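PDB 5ZDI: protein secretion chaperonin CsaA from Picrophilus torridus, which serves as a protein-secretion chaperone and probably also binds tRNA. Local coordinates for the interface of chains A and B. Sequence-based numbering; all coordinates share one arbitrary frame. Chains: chain A/B, Protein secretion chaperonin CsaA.

Contact 1: the interface of chains A and B. Residues chain A 2-4, 6-7; chain B 9-10, 66, 68-69.
With chi1 at 52°, A:Ile2 holds CG1 in the crowded position between its backbone N and carbonyl carbon, and CD1 reaches in between B:Ile10 and B:Phe69. On the other chain, CG of B:Phe69 stands anti to its carbonyl carbon (chi1 -74°), which turns the ring against the start of helix 4-8 of chain A, its CE1 near A:Tyr4 CA. The two chains, copies of one CsaA-type tRNA-binding protein, pair about a two-fold axis, which gives this contact a twin with the chains exchanged.

A:Tyr4 lies flat over one face of the B:Phe69 ring: the centroids are 3.8 Å apart and the planes differ by 12°, a near-parallel stack. B:Val66 CG1, from the same chain, sits on the opposite face, and CB of A:Phe7 meets the ring edge in plane, 3.5 Å from B:Phe69 CZ. The phenyl ring is thus sandwiched and buttressed at its tip. A:Phe7 in turn receives B:Val66 CG2 over one face, 3.9 Å from its CE1.

The backbone N of A:Ile2 donates to the backbone carbonyl B:Asn68 O at 3.2 Å, nearly straight. The side-chain amide of B:Asn68 is held by ND2 donating to B:Lys9 O at 3.0 Å, lying in that carbonyl's plane, and its flat group crosses A:Ile2 at about a right angle, CG lying 4.0 Å from A:Ile2 CG1. Within chain A, A:Thr3 N donates to the carboxylate A:Asp6 OD2 and A:Asp6 N to the hydroxyl A:Thr3 OG1, a reciprocal capping box at the helix start.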
loop_
_atom_site.group_PDB
_atom_site.type_symbol
_atom_site.label_atom_id
_atom_site.label_comp_id
_atom_site.label_asym_id
_atom_site.label_seq_id
_atom_site.Cartn_x
_atom_site.Cartn_y
_atom_site.Cartn_z
ATOM N N ILE A 2 7.140 9.657 -12.663
ATOM C CA ILE A 2 5.922 10.433 -12.305
ATOM C C ILE A 2 6.289 11.706 -11.534
ATOM O O ILE A 2 7.470 12.017 -11.418
ATOM C CB ILE A 2 4.989 9.559 -11.522
ATOM C CG1 ILE A 2 5.761 8.900 -10.335
ATOM C CG2 ILE A 2 4.465 8.487 -12.448
ATOM C CD1 ILE A 2 4.874 8.391 -9.252
ATOM N N THR A 3 5.305 12.472 -11.052
ATOM C CA THR A 3 5.522 13.446 -9.911
ATOM C C THR A 3 5.016 13.045 -8.561
ATOM O O THR A 3 4.116 12.239 -8.505
ATOM C CB THR A 3 4.868 14.789 -10.294
ATOM O OG1 THR A 3 3.476 14.619 -10.674
ATOM C CG2 THR A 3 5.627 15.360 -11.469
ATOM N N TYR A 4 5.467 13.689 -7.447
ATOM C CA TYR A 4 4.825 13.496 -6.084
ATOM C C TYR A 4 3.380 13.908 -6.167
ATOM O O TYR A 4 2.481 13.242 -5.523
ATOM C CB TYR A 4 5.547 14.171 -4.851
ATOM C CG TYR A 4 6.644 13.303 -4.164
ATOM C CD1 TYR A 4 7.953 13.214 -4.695
ATOM C CD2 TYR A 4 6.400 12.589 -2.993
ATOM C CE1 TYR A 4 8.957 12.433 -4.089
ATOM C CE2 TYR A 4 7.410 11.795 -2.395
ATOM C CZ TYR A 4 8.684 11.693 -2.943
ATOM O OH TYR A 4 9.705 10.859 -2.333
ATOM N N ASP A 6 1.478 13.434 -8.890
ATOM C CA ASP A 6 0.769 12.335 -9.502
ATOM C C ASP A 6 0.268 11.328 -8.455
ATOM O O ASP A 6 -0.831 10.820 -8.567
ATOM C CB ASP A 6 1.578 11.595 -10.549
ATOM C CG ASP A 6 1.799 12.411 -11.839
ATOM O OD1 ASP A 6 0.987 13.352 -12.115
ATOM O OD2 ASP A 6 2.810 12.089 -12.539
ATOM N N PHE A 7 1.054 11.060 -7.428
ATOM C CA PHE A 7 0.637 10.088 -6.426
ATOM C C PHE A 7 -0.485 10.660 -5.561
ATOM O O PHE A 7 -1.437 9.979 -5.247
ATOM C CB PHE A 7 1.837 9.706 -5.583
ATOM C CG PHE A 7 1.519 8.664 -4.552
ATOM C CD1 PHE A 7 1.152 7.413 -4.954
ATOM C CD2 PHE A 7 1.517 8.978 -3.200
ATOM C CE1 PHE A 7 0.871 6.452 -3.999
ATOM C CE2 PHE A 7 1.193 8.020 -2.243
ATOM C CZ PHE A 7 0.859 6.765 -2.661
ATOM N N LYS B 9 0.633 3.966 -13.659
ATOM C CA LYS B 9 1.857 4.745 -13.881
ATOM C C LYS B 9 2.780 4.775 -12.678
ATOM O O LYS B 9 3.921 5.116 -12.830
ATOM C CB LYS B 9 1.545 6.193 -14.272
ATOM C CG LYS B 9 1.148 6.321 -15.722
ATOM C CD LYS B 9 1.002 7.761 -16.240
ATOM C CE LYS B 9 0.376 8.731 -15.242
ATOM N NZ LYS B 9 0.323 10.143 -15.767
ATOM N N ILE B 10 2.256 4.492 -11.484
ATOM C CA ILE B 10 3.008 4.593 -10.247
ATOM C C ILE B 10 3.597 3.162 -10.021
ATOM O O ILE B 10 2.881 2.180 -10.082
ATOM C CB ILE B 10 2.107 4.937 -9.015
ATOM C CG1 ILE B 10 1.124 6.127 -9.236
ATOM C CG2 ILE B 10 2.989 5.211 -7.817
ATOM C CD1 ILE B 10 1.759 7.435 -9.478
ATOM N N VAL B 66 6.771 3.714 -3.250
ATOM C CA VAL B 66 6.805 4.186 -4.632
ATOM C C VAL B 66 8.244 4.399 -5.053
ATOM O O VAL B 66 9.014 5.114 -4.355
ATOM C CB VAL B 66 6.095 5.525 -4.775
ATOM C CG1 VAL B 66 6.224 5.973 -6.214
ATOM C CG2 VAL B 66 4.631 5.450 -4.287
ATOM N N ASN B 68 9.407 5.138 -8.445
ATOM C CA ASN B 68 9.649 5.954 -9.660
ATOM C C ASN B 68 9.320 7.415 -9.528
ATOM O O ASN B 68 8.998 8.077 -10.533
ATOM C CB ASN B 68 8.960 5.369 -10.876
ATOM C CG ASN B 68 7.445 5.285 -10.766
ATOM O OD1 ASN B 68 6.876 5.190 -9.683
ATOM N ND2 ASN B 68 6.780 5.285 -11.907
ATOM N N PHE B 69 9.437 7.942 -8.322
ATOM C CA PHE B 69 9.457 9.408 -8.155
ATOM C C PHE B 69 10.831 9.928 -8.534
ATOM O O PHE B 69 11.839 9.210 -8.386
ATOM C CB PHE B 69 9.239 9.809 -6.691
ATOM C CG PHE B 69 7.837 9.649 -6.205
ATOM C CD1 PHE B 69 6.792 10.189 -6.896
ATOM C CD2 PHE B 69 7.590 9.082 -4.982
ATOM C CE1 PHE B 69 5.506 10.109 -6.419
ATOM C CE2 PHE B 69 6.325 9.023 -4.495
ATOM C CZ PHE B 69 5.270 9.534 -5.185
#

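Contact 2: the interface of chains A and B. Residues chain A 14, 64, 95-99, 106; chain B 86, 94-95.
A:Asp98 N donates to the backbone carbonyl B:Leu94 O at 2.8 Å, and this bond ties the loop residue just past strand 91-97 of chain A to the interior of strand 91-97 of chain B. The bond is bent, 141° at H, and the donor is tilted 26° from the carbonyl plane. The A:Asp98 side chain runs alongside B:Leu94, pointing the same way. Its CG is anti to its own carbonyl carbon (chi1 -80°), which folds the carboxylate back beside the same carbonyl that the backbone N grips.

Next to this bond the contact turns apolar, and B:Leu95 is its centre, with 63 Å² of its surface hidden by chain A. A:Ile64 and B:Leu95 reach toward each other tip to tip, A:Ile64 CD1 lying 3.7 Å from B:Leu95 CD2. The second methyl, B:Leu95 CD1, faces A:Ile64 CG2 at 4.0 Å, so both branches of the leucine fork engage the one isoleucine. A:Leu95 meets its own symmetry mate obliquely through CD1, 4.2 Å from B:Leu95 CD1. An alanine in place of A:Ile64 would probably open a gap at the B:Leu95 fork, with both methyls losing their isoleucine neighbours and freer to turn.

B:Ala86 offers its small CB to two side chains of chain A: A:Val14 CG2 at 3.8 Å and A:Ile106 CD1 at 4.0 Å. A:Ile106 CG1 also passes B:Leu95 CD1, which ties this smaller cluster to the leucine.

In the fold, strands 91-97 of the two chains meet antiparallel through the bridge of A:Pro97 with B:Leu95, while the C-terminal strand 105-106 of chain A bridges antiparallel to strand 85-88 of chain B; strands 12-22 and 62-66 of chain A contribute A:Val14 and A:Ile64 to the apolar side of this junction.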
loop_
_atom_site.group_PDB
_atom_site.type_symbol
_atom_site.label_atom_id
_atom_site.label_comp_id
_atom_site.label_asym_id
_atom_site.label_seq_id
_atom_site.Cartn_x
_atom_site.Cartn_y
_atom_site.Cartn_z
ATOM N N VAL A 14 -7.430 2.847 4.205
ATOM C CA VAL A 14 -7.628 1.635 4.948
ATOM C C VAL A 14 -9.097 1.264 4.886
ATOM O O VAL A 14 -9.978 2.145 4.961
ATOM C CB VAL A 14 -7.245 1.858 6.402
ATOM C CG1 VAL A 14 -7.517 0.640 7.245
ATOM C CG2 VAL A 14 -5.771 2.290 6.505
ATOM N N ILE A 64 -5.947 -2.333 2.137
ATOM C CA ILE A 64 -5.712 -1.079 1.561
ATOM C C ILE A 64 -6.262 -1.023 0.172
ATOM O O ILE A 64 -6.076 -1.934 -0.613
ATOM C CB ILE A 64 -4.128 -0.896 1.489
ATOM C CG1 ILE A 64 -3.475 -1.126 2.852
ATOM C CG2 ILE A 64 -3.703 0.447 0.961
ATOM C CD1 ILE A 64 -3.921 -0.152 3.946
ATOM N N LEU A 95 -1.713 -6.154 1.073
ATOM C CA LEU A 95 -1.150 -5.130 1.908
ATOM C C LEU A 95 -2.018 -4.902 3.127
ATOM O O LEU A 95 -3.291 -4.925 3.007
ATOM C CB LEU A 95 -1.051 -3.819 1.135
ATOM C CG LEU A 95 -0.277 -3.798 -0.140
ATOM C CD1 LEU A 95 0.062 -2.354 -0.544
ATOM C CD2 LEU A 95 0.966 -4.593 -0.148
ATOM N N THR A 96 -1.386 -4.770 4.318
ATOM C CA THR A 96 -2.131 -4.485 5.522
ATOM C C THR A 96 -1.450 -3.321 6.270
ATOM O O THR A 96 -0.190 -3.224 6.251
ATOM C CB THR A 96 -2.202 -5.760 6.410
ATOM O OG1 THR A 96 -1.017 -5.915 7.163
ATOM C CG2 THR A 96 -2.438 -7.092 5.513
ATOM N N PRO A 97 -2.223 -2.445 6.946
ATOM C CA PRO A 97 -1.565 -1.458 7.753
ATOM C C PRO A 97 -1.184 -2.008 9.097
ATOM O O PRO A 97 -1.882 -2.854 9.633
ATOM C CB PRO A 97 -2.644 -0.364 7.922
ATOM C CG PRO A 97 -3.909 -1.145 7.975
ATOM C CD PRO A 97 -3.697 -2.277 7.050
ATOM N N ASP A 98 -0.122 -1.483 9.692
ATOM C CA ASP A 98 0.274 -1.956 11.021
ATOM C C ASP A 98 -0.806 -1.612 12.062
ATOM O O ASP A 98 -0.838 -2.191 13.121
ATOM C CB ASP A 98 1.605 -1.338 11.453
ATOM C CG ASP A 98 2.841 -2.018 10.848
ATOM O OD1 ASP A 98 2.780 -3.117 10.247
ATOM O OD2 ASP A 98 3.907 -1.423 11.016
ATOM N N GLY A 99 -1.633 -0.650 11.751
ATOM C CA GLY A 99 -2.736 -0.279 12.582
ATOM C C GLY A 99 -3.509 0.790 11.855
ATOM O O GLY A 99 -3.120 1.261 10.791
ATOM N N ILE A 106 -3.741 7.017 3.261
ATOM C CA ILE A 106 -2.323 6.774 3.084
ATOM C C ILE A 106 -1.645 8.097 2.698
ATOM O O ILE A 106 -2.106 8.793 1.817
ATOM C CB ILE A 106 -2.045 5.625 2.037
ATOM C CG1 ILE A 106 -2.187 4.241 2.714
ATOM C CG2 ILE A 106 -0.642 5.801 1.417
ATOM C CD1 ILE A 106 -3.452 3.949 3.511
ATOM N N ALA B 86 -0.307 4.650 6.600
ATOM C CA ALA B 86 -1.601 5.237 6.939
ATOM C C ALA B 86 -1.450 6.303 7.981
ATOM O O ALA B 86 -0.698 6.145 8.909
ATOM C CB ALA B 86 -2.570 4.174 7.422
ATOM N N LEU B 94 2.901 2.052 9.109
ATOM C CA LEU B 94 3.396 1.419 7.871
ATOM C C LEU B 94 2.461 0.318 7.312
ATOM O O LEU B 94 1.918 -0.536 8.034
ATOM C CB LEU B 94 4.812 0.860 8.013
ATOM C CG LEU B 94 5.872 1.861 8.370
ATOM C CD1 LEU B 94 7.111 1.112 8.725
ATOM C CD2 LEU B 94 6.104 2.886 7.260
ATOM N N LEU B 95 2.469 0.301 6.013
ATOM C CA LEU B 95 1.974 -0.767 5.245
ATOM C C LEU B 95 3.041 -1.856 5.145
ATOM O O LEU B 95 4.254 -1.549 4.944
ATOM C CB LEU B 95 1.579 -0.327 3.833
ATOM C CG LEU B 95 0.682 0.844 3.615
ATOM C CD1 LEU B 95 0.080 0.809 2.207
ATOM C CD2 LEU B 95 -0.436 0.910 4.589
#

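Contact 1 and contact 2 are patches of the same two-fold interface, their C-alpha centres about 19 Å apart. They have no residue of the same chain in common, but strand 62-66 serves both: B:Val66 lies at its end in contact 1, and A:Ile64 of the other copy lies in contact 2. Symmetry therefore gives each subunit both roles through that strand. Contact 1 joins the N-terminal segment to the partner's loops and the end of strand 62-66, whereas contact 2 pairs strands, including the C-terminal one. With their twins they involve both chain ends, which suggests a dimer, though the structure alone does not show that this is the form in solution.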